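Local atomic coordinates of SusD superfamily protein (Parabacteroides distasonis, PDB entry 3OTN), a protein that probably binds carbohydrates or other nutrients at the bacterial outer membrane. Residues 136-141 with 152-157; 233-238 with 391-396. All blocks are in the same frame, centred on the assembly; numbering follows the deposited sequence.

Contact 1: 136-141 with 152-157. With EDO (1,2-ethanediol), chain R.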
ATOM      1  N   VAL A 136       2.522 -15.075  12.258  1.00 20.54           N
ATOM      2  CA  VAL A 136       3.098 -15.759  11.088  1.00 19.12           C
ATOM      3  C   VAL A 136       4.415 -16.394  11.476  1.00 19.95           C
ATOM      4  O   VAL A 136       5.009 -16.007  12.516  1.00 20.65           O
ATOM      5  CB  VAL A 136       3.300 -14.805   9.909  1.00 17.02           C
ATOM      6  CG1 VAL A 136       1.955 -14.285   9.424  1.00 15.72           C
ATOM      7  CG2 VAL A 136       4.257 -13.656  10.276  1.00 17.39           C
ATOM      8  N   PRO A 137       4.872 -17.406  10.701  1.00 19.48           N
ATOM      9  CA  PRO A 137       6.176 -18.016  10.992  1.00 19.93           C
ATOM     10  C   PRO A 137       7.337 -17.030  11.021  1.00 20.21           C
ATOM     11  O   PRO A 137       7.443 -16.170  10.170  1.00 19.16           O
ATOM     12  CB  PRO A 137       6.346 -19.025   9.853  1.00 19.99           C
ATOM     13  CG  PRO A 137       4.943 -19.414   9.514  1.00 19.61           C
ATOM     14  CD  PRO A 137       4.149 -18.181   9.670  1.00 19.51           C
ATOM     15  N   LYS A 138       8.176 -17.192  12.029  1.00 20.08           N
ATOM     16  CA  LYS A 138       9.320 -16.361  12.303  1.00 21.38           C
ATOM     17  C   LYS A 138      10.555 -17.043  11.708  1.00 21.92           C
ATOM     18  O   LYS A 138      11.137 -17.909  12.338  1.00 24.97           O
ATOM     19  CB  LYS A 138       9.452 -16.216  13.817  1.00 20.47           C
ATOM     20  CG  LYS A 138      10.591 -15.320  14.298  1.00 20.87           C
ATOM     21  CD  LYS A 138      10.456 -15.029  15.800  1.00 27.47           C
ATOM     22  CE  LYS A 138      10.730 -16.203  16.640  1.00 28.34           C
ATOM     23  NZ  LYS A 138      10.713 -15.835  18.096  1.00 21.15           N
ATOM     24  N   ILE A 139      10.941 -16.623  10.497  1.00 20.65           N
ATOM     25  CA  ILE A 139      11.984 -17.254   9.696  1.00 21.29           C
ATOM     26  C   ILE A 139      13.020 -16.225   9.261  1.00 20.63           C
ATOM     27  O   ILE A 139      12.720 -15.319   8.473  1.00 19.72           O
ATOM     28  CB  ILE A 139      11.388 -17.928   8.433  1.00 23.51           C
ATOM     29  CG1 ILE A 139      10.365 -18.994   8.812  1.00 25.11           C
ATOM     30  CG2 ILE A 139      12.486 -18.592   7.591  1.00 21.21           C
ATOM     31  CD1 ILE A 139       9.558 -19.499   7.630  1.00 26.70           C
ATOM     32  N   THR A 140      14.217 -16.351   9.813  1.00 20.86           N
ATOM     33  CA  THR A 140      15.354 -15.521   9.444  1.00 23.28           C
ATOM     34  C   THR A 140      16.558 -16.360   9.044  1.00 26.51           C
ATOM     35  O   THR A 140      17.638 -15.805   8.847  1.00 29.38           O
ATOM     36  CB  THR A 140      15.786 -14.600  10.634  1.00 25.72           C
ATOM     37  OG1 THR A 140      16.091 -15.405  11.766  1.00 26.00           O
ATOM     38  CG2 THR A 140      14.678 -13.633  11.003  1.00 24.66           C
ATOM     39  N   THR A 141      16.406 -17.679   8.936  1.00 25.69           N
ATOM     40  CA  THR A 141      17.523 -18.540   8.564  1.00 28.18           C
ATOM     41  C   THR A 141      17.203 -19.182   7.224  1.00 26.73           C
ATOM     42  O   THR A 141      16.039 -19.327   6.864  1.00 25.26           O
ATOM     43  CB  THR A 141      17.837 -19.629   9.647  1.00 32.51           C
ATOM     44  OG1 THR A 141      16.952 -20.734   9.511  1.00 40.80           O
ATOM     45  CG2 THR A 141      17.699 -19.074  11.037  1.00 32.07           C
ATOM     46  N   SER A 152       5.640 -23.179  12.850  1.00 21.97           N
ATOM     47  CA  SER A 152       4.439 -22.688  13.491  1.00 22.82           C
ATOM     48  C   SER A 152       4.402 -21.182  13.372  1.00 22.70           C
ATOM     49  O   SER A 152       5.425 -20.545  13.148  1.00 24.89           O
ATOM     50  CB  SER A 152       4.457 -23.083  14.958  1.00 25.91           C
ATOM     51  OG  SER A 152       4.525 -24.495  15.039  1.00 34.00           O
ATOM     52  N   ARG A 153       3.214 -20.622  13.528  1.00 24.69           N
ATOM     53  CA  ARG A 153       3.033 -19.183  13.498  1.00 22.24           C
ATOM     54  C   ARG A 153       3.533 -18.623  14.830  1.00 24.81           C
ATOM     55  O   ARG A 153       3.204 -19.154  15.875  1.00 25.28           O
ATOM     56  CB  ARG A 153       1.554 -18.825  13.300  1.00 20.76           C
ATOM     57  CG  ARG A 153       0.939 -19.435  12.038  1.00 24.13           C
ATOM     58  CD  ARG A 153      -0.575 -19.324  12.081  1.00 27.94           C
ATOM     59  NE  ARG A 153      -0.982 -17.943  12.068  1.00 26.86           N
ATOM     60  CZ  ARG A 153      -2.144 -17.446  12.496  1.00 26.27           C
ATOM     61  NH1 ARG A 153      -3.086 -18.189  13.054  1.00 27.47           N
ATOM     62  NH2 ARG A 153      -2.340 -16.142  12.398  1.00 30.11           N
ATOM     63  N   ALA A 154       4.291 -17.527  14.794  1.00 21.57           N
ATOM     64  CA  ALA A 154       4.838 -16.918  16.002  1.00 21.28           C
ATOM     65  C   ALA A 154       3.996 -15.666  16.314  1.00 22.37           C
ATOM     66  O   ALA A 154       3.370 -15.081  15.396  1.00 21.80           O
ATOM     67  CB  ALA A 154       6.313 -16.554  15.779  1.00 19.96           C
ATOM     68  N   PRO A 155       4.008 -15.212  17.577  1.00 22.44           N
ATOM     69  CA  PRO A 155       3.201 -14.011  17.882  1.00 23.50           C
ATOM     70  C   PRO A 155       3.592 -12.789  17.063  1.00 23.44           C
ATOM     71  O   PRO A 155       4.774 -12.590  16.803  1.00 23.57           O
ATOM     72  CB  PRO A 155       3.480 -13.766  19.364  1.00 25.25           C
ATOM     73  CG  PRO A 155       3.786 -15.135  19.923  1.00 26.28           C
ATOM     74  CD  PRO A 155       4.513 -15.865  18.810  1.00 23.63           C
ATOM     75  N   VAL A 156       2.611 -11.978  16.680  1.00 23.69           N
ATOM     76  CA  VAL A 156       2.871 -10.717  16.008  1.00 21.62           C
ATOM     77  C   VAL A 156       3.963  -9.919  16.735  1.00 21.95           C
ATOM     78  O   VAL A 156       4.938  -9.481  16.112  1.00 17.93           O
ATOM     79  CB  VAL A 156       1.569  -9.839  15.854  1.00 24.76           C
ATOM     80  CG1 VAL A 156       1.915  -8.405  15.417  1.00 23.21           C
ATOM     81  CG2 VAL A 156       0.604 -10.448  14.843  1.00 26.16           C
ATOM     82  N   LYS A 157       3.844  -9.767  18.051  1.00 19.74           N
ATOM     83  CA  LYS A 157       4.830  -8.982  18.816  1.00 21.96           C
ATOM     84  C   LYS A 157       6.279  -9.450  18.619  1.00 22.31           C
ATOM     85  O   LYS A 157       7.185  -8.617  18.474  1.00 22.52           O
ATOM     86  CB  LYS A 157       4.481  -8.927  20.311  1.00 22.70           C
ATOM     87  CG  LYS A 157       5.282  -7.839  21.063  1.00 26.18           C
ATOM     88  CD  LYS A 157       4.763  -7.666  22.506  1.00 25.01           C
ATOM     89  CE  LYS A 157       5.390  -6.434  23.213  1.00 31.07           C
ATOM     90  NZ  LYS A 157       6.854  -6.567  23.316  1.00 30.38           N
TER
HETATM   91  C1  EDO R 631      20.100 -14.533   7.351  1.00 38.42           C
HETATM   92  O1  EDO R 631      20.629 -15.829   7.107  1.00 47.95           O
HETATM   93  C2  EDO R 631      20.286 -14.180   8.819  1.00 51.20           C
HETATM   94  O2  EDO R 631      19.262 -13.274   9.242  1.00 49.22           O
HETATM   95  O   HOH W   1       7.942 -19.504  13.836  1.00 26.02           O
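K138 and A154 meet methylene to methyl, CB against CB at 3.7 Å, beside a single antiparallel beta bridge that closes the loop between helices 108-133 and 156-172. The bridge joins V136 and A154 as a hydrogen-bonded pair of unequal bonds. A154 N gives a nearly straight bond (166°) to V136 O at 2.8 Å, coming from above the carbonyl plane, whereas the return bond from V136 N to A154 O is weak, 3.3 Å long. P137 and R153 cross obliquely: CD of the proline ring lies 4.2 Å from R153 CG, an aliphatic contact well back from the guanidinium. The guanidinium bonds to N479 and T477 near the C-terminus through NH2 and NH1, while NE bonds to the carbonyl of D135. K138 NZ forms salt bridges with E158 and E162 of helix 156-172, with P155 at the N-cap position. V136 packs on W83 and Y87 of helix 79-100. Past the bridge, P137 CA makes a CH...O contact with S152 O at 3.4 Å, and one water continues the pairing, accepting from K138 N and donating to S152 O at 2.8 Å.

Contact 2: 233-238 with 391-396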
ATOM      1  N   THR A 233       2.095  19.513  -6.720  1.00 23.97           N
ATOM      2  CA  THR A 233       1.186  20.659  -6.690  1.00 26.53           C
ATOM      3  C   THR A 233      -0.184  20.269  -7.177  1.00 28.43           C
ATOM      4  O   THR A 233      -1.161  20.929  -6.859  1.00 32.37           O
ATOM      5  CB  THR A 233       1.743  21.835  -7.522  1.00 28.26           C
ATOM      6  OG1 THR A 233       1.977  21.385  -8.867  1.00 27.56           O
ATOM      7  CG2 THR A 233       3.048  22.291  -6.922  1.00 25.17           C
ATOM      8  N   ASP A 234      -0.269  19.210  -7.967  1.00 31.57           N
ATOM      9  CA  ASP A 234      -1.583  18.690  -8.380  1.00 34.51           C
ATOM     10  C   ASP A 234      -1.621  17.163  -8.418  1.00 31.87           C
ATOM     11  O   ASP A 234      -0.639  16.515  -8.073  1.00 38.14           O
ATOM     12  CB  ASP A 234      -1.969  19.314  -9.709  1.00 38.79           C
ATOM     13  CG  ASP A 234      -1.114  18.850 -10.841  1.00 41.83           C
ATOM     14  OD1 ASP A 234      -0.335  17.891 -10.653  1.00 48.85           O
ATOM     15  OD2 ASP A 234      -1.256  19.452 -11.926  1.00 52.70           O
ATOM     16  N   TYR A 235      -2.739  16.596  -8.841  1.00 26.95           N
ATOM     17  CA  TYR A 235      -2.968  15.150  -8.755  1.00 24.00           C
ATOM     18  C   TYR A 235      -2.539  14.387  -9.967  1.00 24.60           C
ATOM     19  O   TYR A 235      -2.371  13.182  -9.882  1.00 21.64           O
ATOM     20  CB  TYR A 235      -4.436  14.878  -8.461  1.00 25.31           C
ATOM     21  CG  TYR A 235      -4.854  15.590  -7.196  1.00 23.04           C
ATOM     22  CD1 TYR A 235      -4.240  15.300  -5.969  1.00 29.32           C
ATOM     23  CD2 TYR A 235      -5.834  16.560  -7.210  1.00 24.83           C
ATOM     24  CE1 TYR A 235      -4.610  15.965  -4.800  1.00 24.13           C
ATOM     25  CE2 TYR A 235      -6.216  17.229  -6.052  1.00 19.69           C
ATOM     26  CZ  TYR A 235      -5.603  16.917  -4.848  1.00 23.05           C
ATOM     27  OH  TYR A 235      -5.991  17.594  -3.717  1.00 27.41           O
ATOM     28  N   GLU A 236      -2.389  15.073 -11.106  1.00 22.87           N
ATOM     29  CA  GLU A 236      -1.926  14.422 -12.336  1.00 24.01           C
ATOM     30  C   GLU A 236      -0.561  13.702 -12.148  1.00 20.87           C
ATOM     31  O   GLU A 236      -0.278  12.676 -12.792  1.00 20.17           O
ATOM     32  CB  GLU A 236      -1.804  15.453 -13.476  1.00 22.40           C
ATOM     33  CG  GLU A 236      -1.715  14.806 -14.827  1.00 26.23           C
ATOM     34  CD  GLU A 236      -1.265  15.734 -15.960  1.00 37.21           C
ATOM     35  OE1 GLU A 236      -0.840  16.875 -15.711  1.00 47.87           O
ATOM     36  OE2 GLU A 236      -1.310  15.284 -17.114  1.00 37.67           O
ATOM     37  N   SER A 237       0.296  14.229 -11.290  1.00 20.95           N
ATOM     38  CA  SER A 237       1.572  13.545 -11.035  1.00 22.81           C
ATOM     39  C   SER A 237       1.460  12.074 -10.620  1.00 24.39           C
ATOM     40  O   SER A 237       2.374  11.294 -10.929  1.00 23.61           O
ATOM     41  CB  SER A 237       2.402  14.286 -10.007  1.00 26.51           C
ATOM     42  OG  SER A 237       2.886  15.489 -10.547  1.00 27.48           O
ATOM     43  N   LEU A 238       0.363  11.704  -9.941  1.00 21.38           N
ATOM     44  CA  LEU A 238       0.153  10.322  -9.456  1.00 21.42           C
ATOM     45  C   LEU A 238      -0.082   9.343 -10.612  1.00 20.41           C
ATOM     46  O   LEU A 238      -0.009   8.153 -10.405  1.00 21.37           O
ATOM     47  CB  LEU A 238      -1.054  10.250  -8.480  1.00 20.04           C
ATOM     48  CG  LEU A 238      -0.934  11.108  -7.211  1.00 20.14           C
ATOM     49  CD1 LEU A 238      -2.203  11.078  -6.398  1.00 21.76           C
ATOM     50  CD2 LEU A 238       0.278  10.688  -6.390  1.00 23.71           C
ATOM     51  N   GLY A 391      -5.121  22.677   1.153  1.00 26.83           N
ATOM     52  CA  GLY A 391      -4.904  23.735   0.132  1.00 28.02           C
ATOM     53  C   GLY A 391      -4.748  23.204  -1.292  1.00 26.08           C
ATOM     54  O   GLY A 391      -5.310  23.753  -2.225  1.00 23.87           O
ATOM     55  N   ARG A 392      -3.978  22.130  -1.455  1.00 25.47           N
ATOM     56  CA  ARG A 392      -3.888  21.444  -2.726  1.00 24.40           C
ATOM     57  C   ARG A 392      -5.279  20.980  -3.205  1.00 26.63           C
ATOM     58  O   ARG A 392      -5.562  21.034  -4.398  1.00 26.68           O
ATOM     59  CB  ARG A 392      -2.939  20.267  -2.609  1.00 24.68           C
ATOM     60  CG  ARG A 392      -2.791  19.471  -3.885  1.00 26.45           C
ATOM     61  CD  ARG A 392      -1.675  18.499  -3.780  1.00 21.20           C
ATOM     62  NE  ARG A 392      -1.809  17.508  -2.716  1.00 23.47           N
ATOM     63  CZ  ARG A 392      -0.818  16.698  -2.319  1.00 22.31           C
ATOM     64  NH1 ARG A 392       0.380  16.746  -2.903  1.00 21.24           N
ATOM     65  NH2 ARG A 392      -1.026  15.803  -1.353  1.00 24.95           N
ATOM     66  N   ALA A 393      -6.139  20.551  -2.273  1.00 25.29           N
ATOM     67  CA  ALA A 393      -7.527  20.173  -2.605  1.00 23.51           C
ATOM     68  C   ALA A 393      -8.502  21.368  -2.764  1.00 25.59           C
ATOM     69  O   ALA A 393      -9.710  21.159  -2.886  1.00 23.43           O
ATOM     70  CB  ALA A 393      -8.065  19.172  -1.575  1.00 20.08           C
ATOM     71  N   GLY A 394      -8.000  22.604  -2.777  1.00 25.43           N
ATOM     72  CA  GLY A 394      -8.847  23.779  -2.936  1.00 26.63           C
ATOM     73  C   GLY A 394      -9.704  24.130  -1.740  1.00 27.78           C
ATOM     74  O   GLY A 394     -10.625  24.925  -1.875  1.00 33.50           O
ATOM     75  N   LEU A 395      -9.397  23.547  -0.584  1.00 26.66           N
ATOM     76  CA  LEU A 395     -10.141  23.730   0.639  1.00 27.42           C
ATOM     77  C   LEU A 395      -9.484  24.778   1.522  1.00 31.81           C
ATOM     78  O   LEU A 395      -8.256  24.928   1.537  1.00 34.20           O
ATOM     79  CB  LEU A 395     -10.199  22.424   1.422  1.00 28.47           C
ATOM     80  CG  LEU A 395     -10.814  21.237   0.689  1.00 24.71           C
ATOM     81  CD1 LEU A 395     -10.683  19.974   1.511  1.00 23.64           C
ATOM     82  CD2 LEU A 395     -12.283  21.551   0.294  1.00 27.67           C
ATOM     83  N   ALA A 396     -10.323  25.484   2.282  1.00 32.28           N
ATOM     84  CA  ALA A 396      -9.856  26.470   3.239  1.00 32.28           C
ATOM     85  C   ALA A 396      -9.079  25.805   4.380  1.00 32.52           C
ATOM     86  O   ALA A 396      -9.238  24.585   4.621  1.00 31.96           O
ATOM     87  CB  ALA A 396     -11.066  27.296   3.804  1.00 31.29           C
TER
HETATM   88  O   HOH W   2      -4.109  20.857  -7.005  1.00 33.02           O
HETATM   89  O   HOH W   3      -4.427  17.256  -1.438  1.00 21.27           O
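With CG of Y235 anti to its carbonyl carbon (chi1 -56°) and CG of R392 anti to its backbone N (chi1 179°), the phenol and the arginine chain meet where a Schellman motif ends helix 380-392. L395 N bonds to R390 O and G394 N to G391 O, with G394, the C-prime residue, at positive phi. The two side chains lie obliquely to each other, ring and guanidinium planes 56° apart. CE1 of Y235 is 3.8 Å from R392 NE, and CZ of the same ring is 3.9 Å from R392 CG. The tyrosine hydroxyl reaches past the arginine to the helix end, where A393 CA sits at the ring edge, 3.2 Å from Y235 OH. A water in the plane of both flat groups accepts from Y235 OH and R392 NE, linking phenol and guanidinium at their edges. The rest of the guanidinium is gripped by salt bridges to D417 and E248 and by bonds to T361 OG1 and the carbonyl of F232, which would help fix its rotation. Y235 also makes a T-shaped (edge-to-face) stack with Y307. An alanine in place of Y235 would probably leave the shared water without its phenol donor and open a gap beside the R392 chain and A393. A second water joins the backbones, donating to T233 O and to R392 O, each at 3.0 Å.

Overall arrangement
Both segments of contact 1 precede those of contact 2 in the sequence, and the two contacts lie on opposite sides of the chain's centre, about 41 Å apart between centres and about 29 Å between nearest atoms. They share no helix or strand. Contact 1 is local, closing a loop between successive helices, 108-133 and 156-172, in the N-terminal part of the chain. Contact 2 is long-range: 152 residues separate its segments, and it brings the loop after helix 210-225 to the end of helix 380-392. Together they illustrate how a largely helical SusD-family protein orders its irregular connections, by a backbone bridge in one place and by side chains and waters in the other.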